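Local coordinates for protection of telomeres protein poz1 (PDB 5WE0) that binds telomeric DNA and negatively regulates telomerase and telomere length in fission yeast, at residues N12-Y24 against C231-M243. Residues are numbered along the deposited sequence; the frame is centred on the assembly and turned at random.
Sequences NTLETFFIKENHY and CDYDFKQREIVKM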
loop_
_atom_site.group_PDB
_atom_site.type_symbol
_atom_site.label_atom_id
_atom_site.label_comp_id
_atom_site.label_asym_id
_atom_site.label_seq_id
_atom_site.Cartn_x
_atom_site.Cartn_y
_atom_site.Cartn_z
ATOM N N ASN A 12 18.950 9.093 -0.653
ATOM C CA ASN A 12 19.087 9.712 -1.971
ATOM C C ASN A 12 19.428 8.694 -3.042
ATOM O O ASN A 12 18.936 8.783 -4.173
ATOM C CB ASN A 12 20.148 10.819 -1.936
ATOM C CG ASN A 12 19.749 11.955 -1.032
ATOM O OD1 ASN A 12 20.515 12.385 -0.168
ATOM N ND2 ASN A 12 18.522 12.434 -1.207
ATOM N N THR A 13 20.268 7.716 -2.714
ATOM C CA THR A 13 20.528 6.644 -3.671
ATOM C C THR A 13 19.270 5.832 -3.969
ATOM O O THR A 13 19.013 5.477 -5.133
ATOM C CB THR A 13 21.661 5.747 -3.163
ATOM O OG1 THR A 13 22.888 6.499 -3.167
ATOM C CG2 THR A 13 21.800 4.477 -4.027
ATOM N N LEU A 14 18.492 5.483 -2.935
ATOM C CA LEU A 14 17.269 4.712 -3.187
ATOM C C LEU A 14 16.304 5.474 -4.091
ATOM O O LEU A 14 15.629 4.871 -4.941
ATOM C CB LEU A 14 16.593 4.322 -1.871
ATOM C CG LEU A 14 17.092 3.011 -1.244
ATOM C CD1 LEU A 14 16.288 2.690 0.014
ATOM C CD2 LEU A 14 17.046 1.841 -2.230
ATOM N N GLU A 15 16.243 6.811 -3.932
ATOM C CA GLU A 15 15.385 7.640 -4.774
ATOM C C GLU A 15 15.634 7.393 -6.250
ATOM O O GLU A 15 14.685 7.274 -7.039
ATOM C CB GLU A 15 15.646 9.116 -4.503
ATOM C CG GLU A 15 15.032 9.683 -3.271
ATOM C CD GLU A 15 14.779 11.182 -3.404
ATOM O OE1 GLU A 15 14.590 11.650 -4.553
ATOM O OE2 GLU A 15 14.758 11.883 -2.368
ATOM N N THR A 16 16.908 7.319 -6.645
ATOM C CA THR A 16 17.225 7.107 -8.052
ATOM C C THR A 16 16.886 5.702 -8.503
ATOM O O THR A 16 16.824 5.453 -9.712
ATOM C CB THR A 16 18.700 7.428 -8.342
ATOM O OG1 THR A 16 19.522 6.284 -8.057
ATOM C CG2 THR A 16 19.171 8.652 -7.531
ATOM N N PHE A 17 16.727 4.760 -7.574
ATOM C CA PHE A 17 16.253 3.446 -7.983
ATOM C C PHE A 17 14.734 3.341 -7.885
ATOM O O PHE A 17 14.111 2.606 -8.666
ATOM C CB PHE A 17 16.892 2.333 -7.127
ATOM C CG PHE A 17 18.330 2.028 -7.483
ATOM C CD1 PHE A 17 19.366 2.743 -6.910
ATOM C CD2 PHE A 17 18.636 1.054 -8.419
ATOM C CE1 PHE A 17 20.697 2.480 -7.241
ATOM C CE2 PHE A 17 19.966 0.790 -8.762
ATOM C CZ PHE A 17 20.994 1.504 -8.166
ATOM N N PHE A 18 14.121 4.058 -6.950
ATOM C CA PHE A 18 12.715 3.798 -6.638
ATOM C C PHE A 18 11.743 4.649 -7.447
ATOM O O PHE A 18 10.694 4.148 -7.865
ATOM C CB PHE A 18 12.450 4.015 -5.140
ATOM C CG PHE A 18 12.806 2.828 -4.292
ATOM C CD1 PHE A 18 13.310 1.667 -4.883
ATOM C CD2 PHE A 18 12.617 2.858 -2.909
ATOM C CE1 PHE A 18 13.641 0.553 -4.108
ATOM C CE2 PHE A 18 12.937 1.741 -2.123
ATOM C CZ PHE A 18 13.449 0.588 -2.723
ATOM N N ILE A 19 12.065 5.917 -7.681
ATOM C CA ILE A 19 11.114 6.832 -8.302
ATOM C C ILE A 19 11.007 6.513 -9.788
ATOM O O ILE A 19 12.007 6.487 -10.511
ATOM C CB ILE A 19 11.514 8.291 -8.046
ATOM C CG1 ILE A 19 11.423 8.570 -6.544
ATOM C CG2 ILE A 19 10.602 9.230 -8.799
ATOM C CD1 ILE A 19 11.644 10.004 -6.146
ATOM N N LYS A 20 9.789 6.239 -10.238
ATOM C CA LYS A 20 9.498 5.853 -11.607
ATOM C C LYS A 20 8.404 6.737 -12.187
ATOM O O LYS A 20 7.559 7.274 -11.459
ATOM C CB LYS A 20 9.048 4.394 -11.669
ATOM C CG LYS A 20 10.070 3.364 -11.205
ATOM C CD LYS A 20 11.215 3.250 -12.210
ATOM C CE LYS A 20 12.129 2.070 -11.857
ATOM N NZ LYS A 20 13.289 1.916 -12.791
ATOM N N GLU A 21 8.455 6.909 -13.511
ATOM C CA GLU A 21 7.322 7.486 -14.232
ATOM C C GLU A 21 6.089 6.604 -14.078
ATOM O O GLU A 21 4.981 7.086 -13.793
ATOM C CB GLU A 21 7.674 7.657 -15.713
ATOM C CG GLU A 21 6.485 8.103 -16.561
ATOM C CD GLU A 21 6.842 8.375 -18.015
ATOM O OE1 GLU A 21 7.729 7.680 -18.559
ATOM O OE2 GLU A 21 6.215 9.275 -18.615
ATOM N N ASN A 22 6.264 5.304 -14.298
ATOM C CA ASN A 22 5.234 4.322 -14.007
ATOM C C ASN A 22 5.542 3.682 -12.658
ATOM O O ASN A 22 5.970 4.378 -11.733
ATOM C CB ASN A 22 5.126 3.291 -15.132
ATOM C CG ASN A 22 4.887 3.935 -16.483
ATOM O OD1 ASN A 22 3.897 4.648 -16.681
ATOM N ND2 ASN A 22 5.819 3.728 -17.410
ATOM N N HIS A 23 5.323 2.380 -12.516
ATOM C CA HIS A 23 5.422 1.743 -11.208
ATOM C C HIS A 23 6.752 1.021 -11.036
ATOM O O HIS A 23 7.255 0.377 -11.964
ATOM C CB HIS A 23 4.263 0.767 -10.999
ATOM C CG HIS A 23 2.919 1.414 -11.041
ATOM N ND1 HIS A 23 2.591 2.501 -10.256
ATOM C CD2 HIS A 23 1.821 1.138 -11.785
ATOM C CE1 HIS A 23 1.340 2.853 -10.500
ATOM N NE2 HIS A 23 0.847 2.042 -11.422
ATOM N N TYR A 24 7.300 1.114 -9.831
ATOM C CA TYR A 24 8.532 0.418 -9.513
ATOM C C TYR A 24 8.323 -1.099 -9.491
ATOM O O TYR A 24 7.247 -1.611 -9.154
ATOM C CB TYR A 24 9.074 0.901 -8.167
ATOM C CG TYR A 24 10.229 0.068 -7.678
ATOM C CD1 TYR A 24 11.524 0.287 -8.143
ATOM C CD2 TYR A 24 10.017 -0.985 -6.798
ATOM C CE1 TYR A 24 12.588 -0.511 -7.710
ATOM C CE2 TYR A 24 11.063 -1.777 -6.365
ATOM C CZ TYR A 24 12.344 -1.534 -6.817
ATOM O OH TYR A 24 13.361 -2.347 -6.372
ATOM N N CYS A 231 3.120 20.499 -5.303
ATOM C CA CYS A 231 4.190 20.672 -4.325
ATOM C C CYS A 231 5.561 20.439 -4.965
ATOM O O CYS A 231 5.688 20.273 -6.185
ATOM C CB CYS A 231 3.912 19.795 -3.100
ATOM S SG CYS A 231 2.275 20.198 -2.306
ATOM N N ASP A 232 6.597 20.501 -4.135
ATOM C CA ASP A 232 7.981 20.295 -4.561
ATOM C C ASP A 232 8.426 18.840 -4.393
ATOM O O ASP A 232 9.313 18.494 -3.605
ATOM C CB ASP A 232 8.900 21.296 -3.860
ATOM C CG ASP A 232 10.361 20.880 -3.903
ATOM O OD1 ASP A 232 10.893 20.674 -5.033
ATOM O OD2 ASP A 232 11.020 20.907 -2.831
ATOM N N TYR A 233 7.705 17.945 -5.065
ATOM C CA TYR A 233 8.206 16.604 -5.314
ATOM C C TYR A 233 8.522 16.462 -6.795
ATOM O O TYR A 233 7.915 17.115 -7.649
ATOM C CB TYR A 233 7.173 15.549 -4.884
ATOM C CG TYR A 233 6.754 15.635 -3.425
ATOM C CD1 TYR A 233 5.790 16.553 -3.011
ATOM C CD2 TYR A 233 7.291 14.780 -2.472
ATOM C CE1 TYR A 233 5.388 16.622 -1.687
ATOM C CE2 TYR A 233 6.897 14.848 -1.133
ATOM C CZ TYR A 233 5.941 15.759 -0.753
ATOM O OH TYR A 233 5.542 15.822 0.570
ATOM N N ASP A 234 9.436 15.546 -7.099
ATOM C CA ASP A 234 9.694 15.128 -8.470
ATOM C C ASP A 234 9.442 13.634 -8.512
ATOM O O ASP A 234 10.160 12.861 -7.869
ATOM C CB ASP A 234 11.113 15.499 -8.909
ATOM C CG ASP A 234 11.449 15.038 -10.322
ATOM O OD1 ASP A 234 10.575 14.506 -11.050
ATOM O OD2 ASP A 234 12.601 15.295 -10.740
ATOM N N PHE A 235 8.402 13.244 -9.241
ATOM C CA PHE A 235 8.025 11.852 -9.427
ATOM C C PHE A 235 8.091 11.485 -10.895
ATOM O O PHE A 235 7.345 10.619 -11.363
ATOM C CB PHE A 235 6.634 11.576 -8.856
ATOM C CG PHE A 235 6.631 11.354 -7.360
ATOM C CD1 PHE A 235 7.061 10.138 -6.826
ATOM C CD2 PHE A 235 6.183 12.344 -6.494
ATOM C CE1 PHE A 235 7.075 9.927 -5.471
ATOM C CE2 PHE A 235 6.180 12.146 -5.106
ATOM C CZ PHE A 235 6.637 10.947 -4.592
ATOM N N LYS A 236 8.947 12.196 -11.631
ATOM C CA LYS A 236 9.207 11.933 -13.043
ATOM C C LYS A 236 7.907 11.928 -13.839
ATOM O O LYS A 236 7.726 11.152 -14.779
ATOM C CB LYS A 236 9.992 10.627 -13.217
ATOM C CG LYS A 236 11.381 10.708 -12.590
ATOM C CD LYS A 236 12.066 9.360 -12.380
ATOM C CE LYS A 236 13.469 9.587 -11.757
ATOM N NZ LYS A 236 14.260 8.339 -11.474
ATOM N N GLN A 237 7.003 12.836 -13.473
ATOM C CA GLN A 237 5.712 12.969 -14.131
ATOM C C GLN A 237 5.716 14.063 -15.192
ATOM O O GLN A 237 4.642 14.428 -15.681
ATOM C CB GLN A 237 4.604 13.263 -13.104
ATOM C CG GLN A 237 4.340 12.180 -12.093
ATOM C CD GLN A 237 3.982 10.869 -12.762
ATOM O OE1 GLN A 237 2.943 10.745 -13.413
ATOM N NE2 GLN A 237 4.852 9.887 -12.622
ATOM N N ARG A 238 6.896 14.574 -15.568
ATOM C CA ARG A 238 6.975 15.706 -16.494
ATOM C C ARG A 238 6.270 15.407 -17.817
ATOM O O ARG A 238 5.505 16.238 -18.321
ATOM C CB ARG A 238 8.441 16.105 -16.720
ATOM C CG ARG A 238 9.313 15.070 -17.438
ATOM C CD ARG A 238 10.506 15.715 -18.143
ATOM N NE ARG A 238 10.958 14.935 -19.298
ATOM C CZ ARG A 238 10.384 14.951 -20.502
ATOM N NH1 ARG A 238 9.307 15.695 -20.726
ATOM N NH2 ARG A 238 10.881 14.204 -21.483
ATOM N N GLU A 239 6.484 14.215 -18.381
ATOM C CA GLU A 239 5.859 13.877 -19.657
ATOM C C GLU A 239 4.346 13.705 -19.558
ATOM O O GLU A 239 3.668 13.744 -20.590
ATOM C CB GLU A 239 6.465 12.586 -20.213
ATOM C CG GLU A 239 6.301 12.394 -21.726
ATOM C CD GLU A 239 7.472 12.912 -22.544
ATOM O OE1 GLU A 239 8.534 13.175 -21.947
ATOM O OE2 GLU A 239 7.335 13.032 -23.790
ATOM N N ILE A 240 3.803 13.510 -18.356
ATOM C CA ILE A 240 2.354 13.426 -18.170
ATOM C C ILE A 240 1.722 14.795 -17.907
ATOM O O ILE A 240 0.654 15.100 -18.445
ATOM C CB ILE A 240 2.038 12.427 -17.030
ATOM C CG1 ILE A 240 2.376 10.993 -17.452
ATOM C CG2 ILE A 240 0.583 12.520 -16.596
ATOM C CD1 ILE A 240 3.389 10.290 -16.559
ATOM N N VAL A 241 2.373 15.655 -17.114
ATOM C CA VAL A 241 1.819 16.975 -16.819
ATOM C C VAL A 241 1.765 17.813 -18.077
ATOM O O VAL A 241 0.964 18.750 -18.183
ATOM C CB VAL A 241 2.647 17.716 -15.740
ATOM C CG1 VAL A 241 3.017 16.811 -14.621
ATOM C CG2 VAL A 241 3.905 18.358 -16.335
ATOM N N LYS A 242 2.728 17.609 -18.972
ATOM C CA LYS A 242 2.837 18.424 -20.189
ATOM C C LYS A 242 1.649 18.301 -21.129
ATOM O O LYS A 242 1.297 19.233 -21.851
ATOM C CB LYS A 242 4.130 18.087 -20.938
ATOM C CG LYS A 242 4.568 19.155 -21.928
ATOM C CD LYS A 242 5.958 18.866 -22.471
ATOM C CE LYS A 242 6.170 19.527 -23.823
ATOM N NZ LYS A 242 7.493 19.175 -24.412
ATOM N N MET A 243 1.044 17.115 -21.128
ATOM C CA MET A 243 -0.102 16.819 -21.983
ATOM C C MET A 243 -1.422 17.226 -21.334
ATOM O O MET A 243 -2.365 16.438 -21.266
ATOM C CB MET A 243 -0.132 15.332 -22.343
ATOM C CG MET A 243 1.133 14.832 -23.021
ATOM S SD MET A 243 1.308 15.443 -24.708
ATOM C CE MET A 243 -0.098 14.662 -25.498
#
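An Asx turn at Asp234-Lys236 meets the loop that follows helix 2-18, with Ile19 and Glu21 lying against Phe235, Lys236 and Gln237 just ahead of the short helix 238-241. The turn is defined by Asp234 OD1 accepting from Lys236 N at 2.9 Å. Beside it, Ile19 CG2 lies 3.7 Å from Phe235 CA and approaches the ring obliquely; the phenyl group itself packs on Leu227 of helix 209-230. With CG anti to the carbonyl carbon (chi1 -64°) and the chain extended beyond it, Lys236 runs past Ile19 CG2 and brings NZ to Ile19 O at 3.1 Å, tilted 34° from the carbonyl plane. Gln237, the N-cap residue, bends at chi2 (-57°) and uses one amide nitrogen twice: NE2 donates nearly straight to Glu21 O at 3.0 Å and to Phe235 O at 2.9 Å, both acceptors in its amide plane. Glu21 O also accepts from Gln221 NE2 of helix 209-230. Shortening Gln237 to an alanine would remove NE2 and is likely to cost the bridge between Glu21 O and Phe235 O. Glu21 sets CB 3.6 Å from Lys236 O, while its OE2 reaches Ile240 CD1 at 3.6 Å, beside Glu239 CB. The rest of this surface contact mixes aliphatic carbons with main-chain carbonyls, plus the Lys236 bond. Both Gln237 acceptors being main-chain oxygens, that link does not depend directly on the side chains of Glu21 and Phe235.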